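PDB 5NXK: serine-rich secreted cell wall anchored (LPXTG-motif ) protein from Lactobacillus reuteri ATCC 53608, which probably serves as a cell-wall-anchored adhesin, its beta-solenoid region helping the gut bacterium attach to surfaces in its host. Local coordinates for residues K122-V127 and L163-A168; V90-N95 and T111-K116; I252-E257 and A286-N291. All blocks are in the same frame, centred on the assembly; numbering follows the deposited sequence.

Contact 1: residues K122-V127 and L163-A168; sequences KTLNLV and LYVSNA
This is a buried backbone-to-backbone join between neighbouring coils, made where the loop after strand 163-164 turns the chain alongside the start of strand 122-127. T123 and A168 form a parallel bridge. L124 N donates to A168 O almost straight (2.8 Å, 174°), while K122 O is gripped twice, by A168 N at 3.0 Å and by N167 N at 3.1 Å.

The side chain of N167 extends the pairing by one more bond. With CG beside its own backbone N (chi1 -56°), its OD1 receives K122 N on an in-plane lone pair at 2.7 Å. Asparagine suits the place because its amide can accept on one side and donate on the other: ND2 goes on to I200 O in the following coil. Such stacking of strands in register, with turns carrying polar residues that bond from coil to coil, is characteristic of parallel beta-solenoids, consistent with the pectate lyase-like family.

On the interior side, compact branched side chains fill the corner. L124, with CG anti to the backbone N, brings CD2 to 4.1 Å from L163 CD2, the two leucines crossing at about a right angle. V165 CG2 lies 4.1 Å from L124 CB, and its other methyl, CG1, rests near K122 O. The opposite face carries T123 and A168, whose CG2 and CB atoms meet at 4.0 Å. K122 lays its CB and CG beside S166 CB, then bends at chi2 (-59°) and leads its ammonium away to D98, S94 O and G96 O.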
loop_
_atom_site.group_PDB
_atom_site.type_symbol
_atom_site.label_atom_id
_atom_site.label_comp_id
_atom_site.label_asym_id
_atom_site.label_seq_id
_atom_site.Cartn_x
_atom_site.Cartn_y
_atom_site.Cartn_z
ATOM N N LYS A 122 -9.341 -2.466 5.503
ATOM C CA LYS A 122 -8.674 -2.243 4.220
ATOM C C LYS A 122 -7.333 -2.969 4.164
ATOM O O LYS A 122 -6.420 -2.681 4.954
ATOM C CB LYS A 122 -8.460 -0.750 3.969
ATOM C CG LYS A 122 -9.694 0.098 4.225
ATOM C CD LYS A 122 -10.852 -0.352 3.338
ATOM C CE LYS A 122 -11.987 0.693 3.329
ATOM N NZ LYS A 122 -13.208 0.145 2.666
ATOM N N THR A 123 -7.226 -3.882 3.206
ATOM C CA THR A 123 -6.073 -4.753 3.074
ATOM C C THR A 123 -5.465 -4.700 1.672
ATOM O O THR A 123 -6.175 -4.819 0.671
ATOM C CB THR A 123 -6.462 -6.222 3.397
ATOM O OG1 THR A 123 -7.067 -6.285 4.699
ATOM C CG2 THR A 123 -5.241 -7.126 3.365
ATOM N N LEU A 124 -4.144 -4.554 1.613
ATOM C CA LEU A 124 -3.396 -4.686 0.369
ATOM C C LEU A 124 -2.446 -5.865 0.470
ATOM O O LEU A 124 -1.536 -5.880 1.307
ATOM C CB LEU A 124 -2.613 -3.410 0.059
ATOM C CG LEU A 124 -1.655 -3.468 -1.141
ATOM C CD1 LEU A 124 -2.447 -3.648 -2.446
ATOM C CD2 LEU A 124 -0.804 -2.206 -1.208
ATOM N N ASN A 125 -2.645 -6.857 -0.389
ATOM C CA ASN A 125 -1.733 -7.991 -0.431
ATOM C C ASN A 125 -0.784 -7.823 -1.613
ATOM O O ASN A 125 -1.206 -7.453 -2.711
ATOM C CB ASN A 125 -2.502 -9.312 -0.532
ATOM C CG ASN A 125 -3.392 -9.551 0.663
ATOM O OD1 ASN A 125 -2.938 -9.504 1.803
ATOM N ND2 ASN A 125 -4.674 -9.796 0.414
ATOM N N LEU A 126 0.502 -8.066 -1.376
ATOM C CA LEU A 126 1.516 -7.913 -2.398
ATOM C C LEU A 126 2.154 -9.275 -2.614
ATOM O O LEU A 126 2.772 -9.833 -1.703
ATOM C CB LEU A 126 2.558 -6.857 -1.997
ATOM C CG LEU A 126 1.985 -5.461 -1.733
ATOM C CD1 LEU A 126 3.079 -4.503 -1.275
ATOM C CD2 LEU A 126 1.265 -4.924 -2.983
ATOM N N VAL A 127 2.009 -9.812 -3.826
ATOM C CA VAL A 127 2.306 -11.225 -4.072
ATOM C C VAL A 127 3.282 -11.381 -5.248
ATOM O O VAL A 127 3.308 -10.548 -6.161
ATOM C CB VAL A 127 0.997 -12.029 -4.360
ATOM C CG1 VAL A 127 1.278 -13.528 -4.446
ATOM C CG2 VAL A 127 -0.059 -11.764 -3.286
ATOM N N LEU A 163 1.736 4.752 -0.213
ATOM C CA LEU A 163 0.661 3.796 0.056
ATOM C C LEU A 163 -0.083 4.229 1.315
ATOM O O LEU A 163 0.513 4.336 2.390
ATOM C CB LEU A 163 1.218 2.376 0.234
ATOM C CG LEU A 163 1.890 1.701 -0.963
ATOM C CD1 LEU A 163 2.576 0.403 -0.542
ATOM C CD2 LEU A 163 0.891 1.417 -2.093
ATOM N N TYR A 164 -1.386 4.468 1.187
ATOM C CA TYR A 164 -2.186 4.898 2.332
ATOM C C TYR A 164 -3.289 3.867 2.519
ATOM O O TYR A 164 -4.426 4.049 2.075
ATOM C CB TYR A 164 -2.747 6.300 2.093
ATOM C CG TYR A 164 -3.347 6.999 3.285
ATOM C CD1 TYR A 164 -2.538 7.450 4.328
ATOM C CD2 TYR A 164 -4.723 7.252 3.354
ATOM C CE1 TYR A 164 -3.073 8.114 5.408
ATOM C CE2 TYR A 164 -5.274 7.933 4.441
ATOM C CZ TYR A 164 -4.440 8.358 5.460
ATOM O OH TYR A 164 -4.944 9.029 6.549
ATOM N N VAL A 165 -2.924 2.778 3.187
ATOM C CA VAL A 165 -3.774 1.609 3.320
ATOM C C VAL A 165 -4.074 1.456 4.797
ATOM O O VAL A 165 -3.163 1.271 5.605
ATOM C CB VAL A 165 -3.089 0.338 2.785
ATOM C CG1 VAL A 165 -3.975 -0.893 3.018
ATOM C CG2 VAL A 165 -2.729 0.502 1.307
ATOM N N SER A 166 -5.348 1.530 5.157
ATOM C CA SER A 166 -5.677 1.725 6.559
ATOM C C SER A 166 -5.188 0.606 7.482
ATOM O O SER A 166 -4.597 0.879 8.535
ATOM C CB SER A 166 -7.190 1.895 6.710
ATOM O OG SER A 166 -7.502 2.272 8.038
ATOM N N ASN A 167 -5.437 -0.648 7.113
ATOM C CA ASN A 167 -5.304 -1.724 8.107
ATOM C C ASN A 167 -4.219 -2.757 7.895
ATOM O O ASN A 167 -3.635 -3.241 8.870
ATOM C CB ASN A 167 -6.632 -2.461 8.242
ATOM C CG ASN A 167 -7.755 -1.525 8.582
ATOM O OD1 ASN A 167 -8.591 -1.231 7.732
ATOM N ND2 ASN A 167 -7.757 -1.007 9.810
ATOM N N ALA A 168 -3.991 -3.172 6.656
ATOM C CA ALA A 168 -2.971 -4.202 6.468
ATOM C C ALA A 168 -2.272 -4.151 5.128
ATOM O O ALA A 168 -2.908 -3.985 4.095
ATOM C CB ALA A 168 -3.584 -5.580 6.675
#

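Contact 2: residues V90-N95 and T111-K116; sequences VNMSSN and TLVWSK
K116, M92 and W114 bury the most surface where strands 90-92 and 113-115 run parallel, 17° apart. Three backbone hydrogen bonds join the strands: W114 N donates to V90 O, M92 N to W114 O at 2.8 Å, and K116 N to M92 O from above the carbonyl plane.

K116 closes the far end with its hydrocarbon part. CG stands beside its own backbone N, and the chain runs extended until it bends at chi4 (-34°), passing along S93, with CE 3.0 Å from S93 O. Lysine fits because its methylenes pack on the backbone while the charge is carried beyond them.

M92 turns to the opposite face from W114, with V113 and S115. Its CB lies 3.6 Å from S115 CB, and the flexible chain, bent at chi3, sets SD 3.9 Å from V113 CG1. M92 is also the centre of an inverse gamma turn, closed by a weak bond from S93 N to N91 O, which ends the strand and leads the chain away.

W114, with CG anti to its backbone N, lies side by side with N91, the amide plane standing 86° from the indole. N91 OD1 meets the ring edge 3.2 Å from CE3, and S93 OG sits in the ring plane 3.5 Å from CZ3, so the slightly positive C-H edge probably suits both oxygens. S93 OG donates to N91 OD1 across a very short 2.5 Å, which helps fix the amide's rotation.

W114 also stacks on Y164 and meets Y87 and F150 edge-to-face. Within the sheet, strand 61-63 flanks 90-92 and strand 163-164 flanks 113-115, while M92 and V90 face V100 of strand 97-102 across the interior.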
loop_
_atom_site.group_PDB
_atom_site.type_symbol
_atom_site.label_atom_id
_atom_site.label_comp_id
_atom_site.label_asym_id
_atom_site.label_seq_id
_atom_site.Cartn_x
_atom_site.Cartn_y
_atom_site.Cartn_z
ATOM N N VAL A 90 -5.951 2.191 -7.228
ATOM C CA VAL A 90 -7.153 1.766 -6.522
ATOM C C VAL A 90 -7.393 2.637 -5.293
ATOM O O VAL A 90 -6.489 2.894 -4.471
ATOM C CB VAL A 90 -7.110 0.303 -6.070
ATOM C CG1 VAL A 90 -8.498 -0.106 -5.563
ATOM C CG2 VAL A 90 -6.685 -0.596 -7.223
ATOM N N ASN A 91 -8.639 3.082 -5.202
ATOM C CA ASN A 91 -9.136 3.903 -4.118
ATOM C C ASN A 91 -10.136 3.050 -3.369
ATOM O O ASN A 91 -11.229 2.801 -3.855
ATOM C CB ASN A 91 -9.779 5.187 -4.665
ATOM C CG ASN A 91 -10.491 6.007 -3.596
ATOM O OD1 ASN A 91 -10.672 5.563 -2.463
ATOM N ND2 ASN A 91 -10.900 7.222 -3.964
ATOM N N MET A 92 -9.742 2.616 -2.179
ATOM C CA MET A 92 -10.490 1.670 -1.362
ATOM C C MET A 92 -11.435 2.465 -0.487
ATOM O O MET A 92 -11.153 2.712 0.688
ATOM C CB MET A 92 -9.514 0.835 -0.522
ATOM C CG MET A 92 -8.517 0.059 -1.394
ATOM S SD MET A 92 -7.187 -0.786 -0.476
ATOM C CE MET A 92 -8.120 -2.141 0.212
ATOM N N SER A 93 -12.547 2.893 -1.075
ATOM C CA SER A 93 -13.454 3.808 -0.395
ATOM C C SER A 93 -14.795 3.191 0.015
ATOM O O SER A 93 -15.748 3.920 0.276
ATOM C CB SER A 93 -13.712 5.029 -1.292
ATOM O OG SER A 93 -12.692 6.002 -1.141
ATOM N N SER A 94 -14.891 1.867 0.074
ATOM C CA SER A 94 -16.132 1.268 0.582
ATOM C C SER A 94 -16.312 1.544 2.057
ATOM O O SER A 94 -15.340 1.741 2.784
ATOM C CB SER A 94 -16.161 -0.238 0.355
ATOM O OG SER A 94 -16.000 -0.538 -1.020
ATOM N N ASN A 95 -17.560 1.560 2.509
ATOM C CA ASN A 95 -17.813 1.650 3.937
ATOM C C ASN A 95 -17.464 0.337 4.645
ATOM O O ASN A 95 -17.130 0.340 5.829
ATOM C CB ASN A 95 -19.251 2.095 4.194
ATOM C CG ASN A 95 -19.416 3.605 4.030
ATOM O OD1 ASN A 95 -18.486 4.374 4.311
ATOM N ND2 ASN A 95 -20.582 4.034 3.551
ATOM N N THR A 111 0.858 8.652 -5.166
ATOM C CA THR A 111 0.223 7.723 -4.230
ATOM C C THR A 111 -0.371 6.588 -5.054
ATOM O O THR A 111 -1.184 6.843 -5.934
ATOM C CB THR A 111 -0.842 8.421 -3.406
ATOM O OG1 THR A 111 -0.212 9.460 -2.638
ATOM C CG2 THR A 111 -1.563 7.425 -2.467
ATOM N N LEU A 112 0.039 5.347 -4.796
ATOM C CA LEU A 112 -0.348 4.229 -5.673
ATOM C C LEU A 112 -1.636 3.530 -5.252
ATOM O O LEU A 112 -2.360 2.980 -6.094
ATOM C CB LEU A 112 0.764 3.182 -5.778
ATOM C CG LEU A 112 2.108 3.513 -6.451
ATOM C CD1 LEU A 112 2.802 4.719 -5.848
ATOM C CD2 LEU A 112 3.008 2.295 -6.368
ATOM N N VAL A 113 -1.902 3.520 -3.953
ATOM C CA VAL A 113 -3.128 2.917 -3.406
ATOM C C VAL A 113 -3.584 3.773 -2.244
ATOM O O VAL A 113 -2.762 4.198 -1.427
ATOM C CB VAL A 113 -2.923 1.460 -2.911
ATOM C CG1 VAL A 113 -4.243 0.888 -2.363
ATOM C CG2 VAL A 113 -2.396 0.584 -4.029
ATOM N N TRP A 114 -4.886 4.040 -2.168
ATOM C CA TRP A 114 -5.386 4.902 -1.101
ATOM C C TRP A 114 -6.641 4.254 -0.510
ATOM O O TRP A 114 -7.280 3.461 -1.175
ATOM C CB TRP A 114 -5.670 6.310 -1.643
ATOM C CG TRP A 114 -6.103 7.338 -0.639
ATOM C CD1 TRP A 114 -5.303 8.239 0.017
ATOM C CD2 TRP A 114 -7.439 7.592 -0.189
ATOM N NE1 TRP A 114 -6.061 9.022 0.866
ATOM C CE2 TRP A 114 -7.377 8.651 0.744
ATOM C CE3 TRP A 114 -8.682 7.023 -0.480
ATOM C CZ2 TRP A 114 -8.512 9.144 1.390
ATOM C CZ3 TRP A 114 -9.809 7.522 0.154
ATOM C CH2 TRP A 114 -9.716 8.569 1.077
ATOM N N SER A 115 -6.982 4.582 0.727
ATOM C CA SER A 115 -8.146 3.976 1.372
ATOM C C SER A 115 -8.790 4.911 2.370
ATOM O O SER A 115 -8.147 5.834 2.881
ATOM C CB SER A 115 -7.734 2.673 2.074
ATOM O OG SER A 115 -6.924 2.959 3.205
ATOM N N LYS A 116 -10.072 4.674 2.635
ATOM C CA LYS A 116 -10.760 5.293 3.758
ATOM C C LYS A 116 -10.202 4.709 5.052
ATOM O O LYS A 116 -10.000 3.499 5.151
ATOM C CB LYS A 116 -12.268 5.032 3.689
ATOM C CG LYS A 116 -13.078 6.014 2.852
ATOM C CD LYS A 116 -14.517 5.498 2.712
ATOM C CE LYS A 116 -15.391 6.428 1.881
ATOM N NZ LYS A 116 -15.046 7.857 2.059
#

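Contact 3: residues I252-E257 and A286-N291; sequences IIPQLE and AGTVAN
No aromatic ring enters this contact; the planar group in play is the I252 carbonyl, which takes A286 N at 3.2 Å, the donor standing 27° above its plane, in the one direct hydrogen bond between the two segments. The puckered ring of P254 is met at its CG and CD edge: A286 O lies 3.1 Å from CD, and V289 CG2 packs 3.7 Å from the same CD.

Around that bond the packing is aliphatic. I252 holds CG2 anti to the backbone N, which places this methyl 3.9 Å from V289 CG1, the two side chains crossing at about a right angle. V289 has CG1 anti to its own N, so that CG1 rests on I252 CG2, while CG2 reaches chiefly the P254 ring and also the I252 carbonyl. The short methyl of A286 packs 4.0 Å from I253 CG1.

G287 makes the bend possible. Its backbone angles, phi 87° and psi -164°, would jam a side chain against the carbonyl O of A286, and one would also crowd P254 CD. T288 then centres an inverse gamma turn, in which V289 N donates to G287 O. A water bridges the segments at the surface, donating to E257 O at 2.6 Å and to T288 OG1; this hydroxyl also pairs with I259 O.

Here the loop following strand 248-252 lies beside the turn between strands 283-285 and 289-295: one corner of a beta-solenoid stacked on the equivalent corner of the next coil, near the last strands of the stack.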
loop_
_atom_site.group_PDB
_atom_site.type_symbol
_atom_site.label_atom_id
_atom_site.label_comp_id
_atom_site.label_asym_id
_atom_site.label_seq_id
_atom_site.Cartn_x
_atom_site.Cartn_y
_atom_site.Cartn_z
ATOM N N ILE A 252 6.044 4.590 15.094
ATOM C CA ILE A 252 4.794 4.436 15.819
ATOM C C ILE A 252 4.667 5.551 16.844
ATOM O O ILE A 252 5.110 5.421 17.983
ATOM C CB ILE A 252 4.701 3.086 16.514
ATOM C CG1 ILE A 252 5.114 1.969 15.543
ATOM C CG2 ILE A 252 3.265 2.865 17.042
ATOM C CD1 ILE A 252 5.118 0.595 16.154
ATOM N N ILE A 253 4.060 6.648 16.411
ATOM C CA ILE A 253 3.849 7.821 17.249
ATOM C C ILE A 253 2.411 8.288 17.035
ATOM O O ILE A 253 2.011 8.545 15.899
ATOM C CB ILE A 253 4.852 8.962 16.902
ATOM C CG1 ILE A 253 6.293 8.543 17.242
ATOM C CG2 ILE A 253 4.503 10.235 17.661
ATOM C CD1 ILE A 253 7.357 9.618 16.874
ATOM N N PRO A 254 1.616 8.360 18.115
ATOM C CA PRO A 254 0.199 8.721 17.940
ATOM C C PRO A 254 0.017 10.096 17.285
ATOM O O PRO A 254 0.800 11.014 17.544
ATOM C CB PRO A 254 -0.350 8.710 19.368
ATOM C CG PRO A 254 0.580 7.766 20.132
ATOM C CD PRO A 254 1.940 7.987 19.506
ATOM N N GLN A 255 -0.986 10.211 16.419
ATOM C CA GLN A 255 -1.276 11.450 15.696
ATOM C C GLN A 255 -1.804 12.554 16.617
ATOM O O GLN A 255 -1.677 13.743 16.310
ATOM C CB GLN A 255 -2.291 11.175 14.581
ATOM C CG GLN A 255 -1.693 10.447 13.391
ATOM C CD GLN A 255 -0.931 11.381 12.462
ATOM O OE1 GLN A 255 0.278 11.585 12.628
ATOM N NE2 GLN A 255 -1.623 11.920 11.453
ATOM N N LEU A 256 -2.409 12.144 17.732
ATOM C CA LEU A 256 -3.055 13.054 18.688
ATOM C C LEU A 256 -2.798 12.613 20.128
ATOM O O LEU A 256 -2.414 11.470 20.366
ATOM C CB LEU A 256 -4.559 13.125 18.453
ATOM C CG LEU A 256 -5.053 13.511 17.059
ATOM C CD1 LEU A 256 -6.540 13.269 16.990
ATOM C CD2 LEU A 256 -4.707 14.956 16.732
ATOM N N GLU A 257 -3.035 13.518 21.077
ATOM C CA GLU A 257 -2.834 13.260 22.511
ATOM C C GLU A 257 -3.825 12.275 23.151
ATOM O O GLU A 257 -3.522 11.676 24.183
ATOM C CB GLU A 257 -2.918 14.580 23.291
ATOM C CG GLU A 257 -1.806 15.575 23.039
ATOM C CD GLU A 257 -0.428 15.016 23.342
ATOM O OE1 GLU A 257 -0.252 14.433 24.437
ATOM O OE2 GLU A 257 0.479 15.166 22.494
ATOM N N ALA A 286 7.154 6.434 20.293
ATOM C CA ALA A 286 7.102 7.463 21.329
ATOM C C ALA A 286 5.653 7.825 21.629
ATOM O O ALA A 286 4.763 7.554 20.822
ATOM C CB ALA A 286 7.897 8.708 20.896
ATOM N N GLY A 287 5.411 8.410 22.801
ATOM C CA GLY A 287 4.056 8.741 23.210
ATOM C C GLY A 287 3.393 7.569 23.916
ATOM O O GLY A 287 4.067 6.618 24.321
ATOM N N THR A 288 2.069 7.619 24.052
ATOM C CA THR A 288 1.352 6.592 24.801
ATOM C C THR A 288 1.063 5.357 23.957
ATOM O O THR A 288 -0.089 5.072 23.607
ATOM C CB THR A 288 0.038 7.139 25.387
ATOM O OG1 THR A 288 -0.661 7.874 24.376
ATOM C CG2 THR A 288 0.341 8.075 26.535
ATOM N N VAL A 289 2.141 4.630 23.662
ATOM C CA VAL A 289 2.119 3.358 22.949
ATOM C C VAL A 289 2.721 2.307 23.879
ATOM O O VAL A 289 3.842 2.476 24.356
ATOM C CB VAL A 289 2.955 3.414 21.632
ATOM C CG1 VAL A 289 2.832 2.101 20.820
ATOM C CG2 VAL A 289 2.562 4.604 20.783
ATOM N N ALA A 290 1.995 1.224 24.143
ATOM C CA ALA A 290 2.599 0.084 24.839
ATOM C C ALA A 290 3.253 -0.753 23.767
ATOM O O ALA A 290 2.561 -1.323 22.921
ATOM C CB ALA A 290 1.559 -0.733 25.623
ATOM N N ASN A 291 4.581 -0.805 23.784
ATOM C CA ASN A 291 5.312 -1.382 22.670
ATOM C C ASN A 291 6.163 -2.572 23.076
ATOM O O ASN A 291 6.682 -2.631 24.186
ATOM C CB ASN A 291 6.203 -0.324 22.021
ATOM C CG ASN A 291 6.613 -0.704 20.604
ATOM O OD1 ASN A 291 5.784 -0.734 19.706
ATOM N ND2 ASN A 291 7.895 -0.983 20.402
HETATM O O HOH W 1 -1.477 10.598 25.360
#

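Along the chain the contacts follow in series: contact 2 closes before contact 1 opens, and contact 3 comes last. Contacts 1 and 2 are neighbours, their centres 9 Å apart, and share the sheet in which strands 90-92, 113-115 and 163-164 lie side by side. S115 OG is hydrogen-bonded to Y164 O, and K122 is another point of touch. Contact 3 lies about 21 Å from contact 1 and 25 Å from contact 2, centre to centre, touching neither. Strands 122-127 and 289-295 nevertheless belong to one long parallel sheet: contacts 1 and 2 join consecutive coils, and contact 3 joins two coils further along the same solenoid, whose elongated form is consistent with an adhesin.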